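Local coordinates for flagellar motor switch protein FliG (Aquifex aeolicus, PDB 3HJL) that probably forms part of the rotor-mounted switch complex at the base of the bacterial flagellum, helping set its direction of rotation, at residues E147-Q150 against L156-E159. Residues are numbered along the deposited sequence; the frame is centred on the assembly and turned at random.
Sequences EIIQ and LKKE
The aliphatic chain of K157 lies across the C-terminal end of helix 142-150, its methylenes meeting both the side chain and the backbone carbonyl of I149. The tight part of the contact is here: CG of K157 lies 3.7 Å from CG2 of I149. The same CG comes to 3.2 Å from I149 O. Farther along the chain, CE of K157 is 3.4 Å from that oxygen. The CG2 methyl can face the lysine because it stands anti to the backbone N of I149. The other branch of that isoleucine ends in CD1, 4.0 Å from K157 O, so the forked side chain borders the lysine's backbone as well as its CB and CG. A beta-branched residue suits this place, since it offers one methyl to K157 while the side chain as a whole also touches L137, V160 and V161.

These are two successive helices of the FliG middle domain, in a protein with armadillo-type repeats and a superhelical build. After a short connection helix 154-166 sets off in a new direction, its first turn against the end of helix 142-150. The CA atoms of I149 and K157 are 5.6 Å apart. No hydrogen bond joins the two segments, which bury just 165 Å², counting both sides.

Towards Q150 the packing thins out. Extended beyond CG, the lysine carries its CE to 3.7 Å from Q150 O, while NZ forms its salt bridge with E154, one turn earlier on its own helix. The Q150 side chain starts away from the other helix on an exposed surface, where a polar amide is at home, and lysine suits this border by pairing an oily stem with a charged end. Cut back to an alanine, K157 would lose both stem and amine, which is likely to uncover the I149 methyl and carbonyl and leave E154 without this salt-bridge partner.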
ATOM      1  N   GLU A 147       1.257 -17.905  23.959  1.00 59.46           N
ATOM      2  CA  GLU A 147      -0.009 -18.341  23.347  1.00 62.89           C
ATOM      3  C   GLU A 147       0.195 -18.868  21.931  1.00 65.49           C
ATOM      4  O   GLU A 147      -0.438 -19.848  21.535  1.00 68.50           O
ATOM      5  CB  GLU A 147      -1.017 -17.194  23.281  1.00 68.55           C
ATOM      6  CG  GLU A 147      -1.680 -16.825  24.586  1.00 69.82           C
ATOM      7  CD  GLU A 147      -2.450 -15.507  24.494  1.00 76.08           C
ATOM      8  OE1 GLU A 147      -2.883 -15.131  23.378  1.00 79.64           O
ATOM      9  OE2 GLU A 147      -2.634 -14.847  25.539  1.00 85.07           O
ATOM     10  N   ILE A 148       1.045 -18.190  21.159  1.00 64.92           N
ATOM     11  CA  ILE A 148       1.355 -18.615  19.789  1.00 62.24           C
ATOM     12  C   ILE A 148       2.116 -19.933  19.820  1.00 62.18           C
ATOM     13  O   ILE A 148       1.776 -20.862  19.086  1.00 62.20           O
ATOM     14  CB  ILE A 148       2.193 -17.566  19.025  1.00 61.08           C
ATOM     15  CG1 ILE A 148       1.388 -16.284  18.794  1.00 61.14           C
ATOM     16  CG2 ILE A 148       2.640 -18.121  17.697  1.00 61.84           C
ATOM     17  CD1 ILE A 148       2.245 -15.096  18.422  1.00 54.15           C
ATOM     18  N   ILE A 149       3.119 -20.020  20.695  1.00 62.75           N
ATOM     19  CA  ILE A 149       3.911 -21.248  20.846  1.00 63.79           C
ATOM     20  C   ILE A 149       3.027 -22.451  21.170  1.00 63.36           C
ATOM     21  O   ILE A 149       3.159 -23.488  20.538  1.00 65.61           O
ATOM     22  CB  ILE A 149       5.029 -21.099  21.917  1.00 62.71           C
ATOM     23  CG1 ILE A 149       6.203 -20.279  21.362  1.00 64.27           C
ATOM     24  CG2 ILE A 149       5.545 -22.472  22.363  1.00 57.84           C
ATOM     25  CD1 ILE A 149       7.084 -21.024  20.354  1.00 65.84           C
ATOM     26  N   GLN A 150       2.073 -22.279  22.084  1.00 59.42           N
ATOM     27  CA  GLN A 150       1.147 -23.363  22.454  1.00 64.99           C
ATOM     28  C   GLN A 150       0.284 -23.889  21.292  1.00 67.29           C
ATOM     29  O   GLN A 150      -0.049 -25.072  21.264  1.00 75.46           O
ATOM     30  CB  GLN A 150       0.263 -22.936  23.623  1.00 68.35           C
ATOM     31  CG  GLN A 150       1.010 -22.914  24.954  1.00 74.57           C
ATOM     32  CD  GLN A 150       0.162 -22.412  26.108  1.00 82.46           C
ATOM     33  OE1 GLN A 150      -0.875 -21.771  25.906  1.00 89.66           O
ATOM     34  NE2 GLN A 150       0.603 -22.699  27.334  1.00 86.99           N
ATOM     35  N   LEU A 156       8.222 -27.759  16.572  1.00 72.43           N
ATOM     36  CA  LEU A 156       8.383 -26.349  16.221  1.00 70.42           C
ATOM     37  C   LEU A 156       8.436 -25.464  17.478  1.00 71.52           C
ATOM     38  O   LEU A 156       9.140 -24.454  17.476  1.00 69.35           O
ATOM     39  CB  LEU A 156       7.263 -25.895  15.269  1.00 68.33           C
ATOM     40  CG  LEU A 156       7.447 -24.583  14.483  1.00 68.86           C
ATOM     41  CD1 LEU A 156       8.797 -24.514  13.756  1.00 58.36           C
ATOM     42  CD2 LEU A 156       6.299 -24.406  13.488  1.00 60.22           C
ATOM     43  N   LYS A 157       7.695 -25.835  18.535  1.00 66.68           N
ATOM     44  CA  LYS A 157       7.771 -25.133  19.845  1.00 68.22           C
ATOM     45  C   LYS A 157       9.209 -25.075  20.364  1.00 66.19           C
ATOM     46  O   LYS A 157       9.710 -24.011  20.736  1.00 65.39           O
ATOM     47  CB  LYS A 157       6.937 -25.849  20.918  1.00 62.32           C
ATOM     48  CG  LYS A 157       5.444 -25.777  20.752  1.00 60.76           C
ATOM     49  CD  LYS A 157       4.751 -26.577  21.848  1.00 62.75           C
ATOM     50  CE  LYS A 157       3.255 -26.677  21.628  1.00 62.40           C
ATOM     51  NZ  LYS A 157       2.591 -27.413  22.733  1.00 63.90           N
ATOM     52  N   LYS A 158       9.865 -26.229  20.330  1.00 66.72           N
ATOM     53  CA  LYS A 158      11.221 -26.400  20.841  1.00 68.71           C
ATOM     54  C   LYS A 158      12.244 -25.652  19.976  1.00 67.99           C
ATOM     55  O   LYS A 158      13.167 -25.026  20.495  1.00 67.26           O
ATOM     56  CB  LYS A 158      11.577 -27.900  20.881  1.00 73.65           C
ATOM     57  CG  LYS A 158      10.612 -28.787  21.714  1.00 74.48           C
ATOM     58  CD  LYS A 158      10.791 -30.274  21.426  1.00 76.96           C
ATOM     59  CE  LYS A 158       9.579 -31.099  21.874  1.00 78.19           C
ATOM     60  NZ  LYS A 158       9.235 -30.904  23.309  1.00 78.69           N
ATOM     61  N   GLU A 159      12.058 -25.709  18.657  1.00 67.64           N
ATOM     62  CA  GLU A 159      13.001 -25.119  17.712  1.00 62.25           C
ATOM     63  C   GLU A 159      12.925 -23.593  17.693  1.00 67.84           C
ATOM     64  O   GLU A 159      13.951 -22.926  17.531  1.00 67.79           O
ATOM     65  CB  GLU A 159      12.758 -25.686  16.306  1.00 64.48           C
ATOM     66  CG  GLU A 159      13.861 -25.382  15.289  1.00 71.18           C
ATOM     67  CD  GLU A 159      15.212 -26.004  15.639  1.00 73.87           C
ATOM     68  OE1 GLU A 159      16.249 -25.448  15.224  1.00 72.89           O
ATOM     69  OE2 GLU A 159      15.244 -27.038  16.343  1.00 82.98           O
TER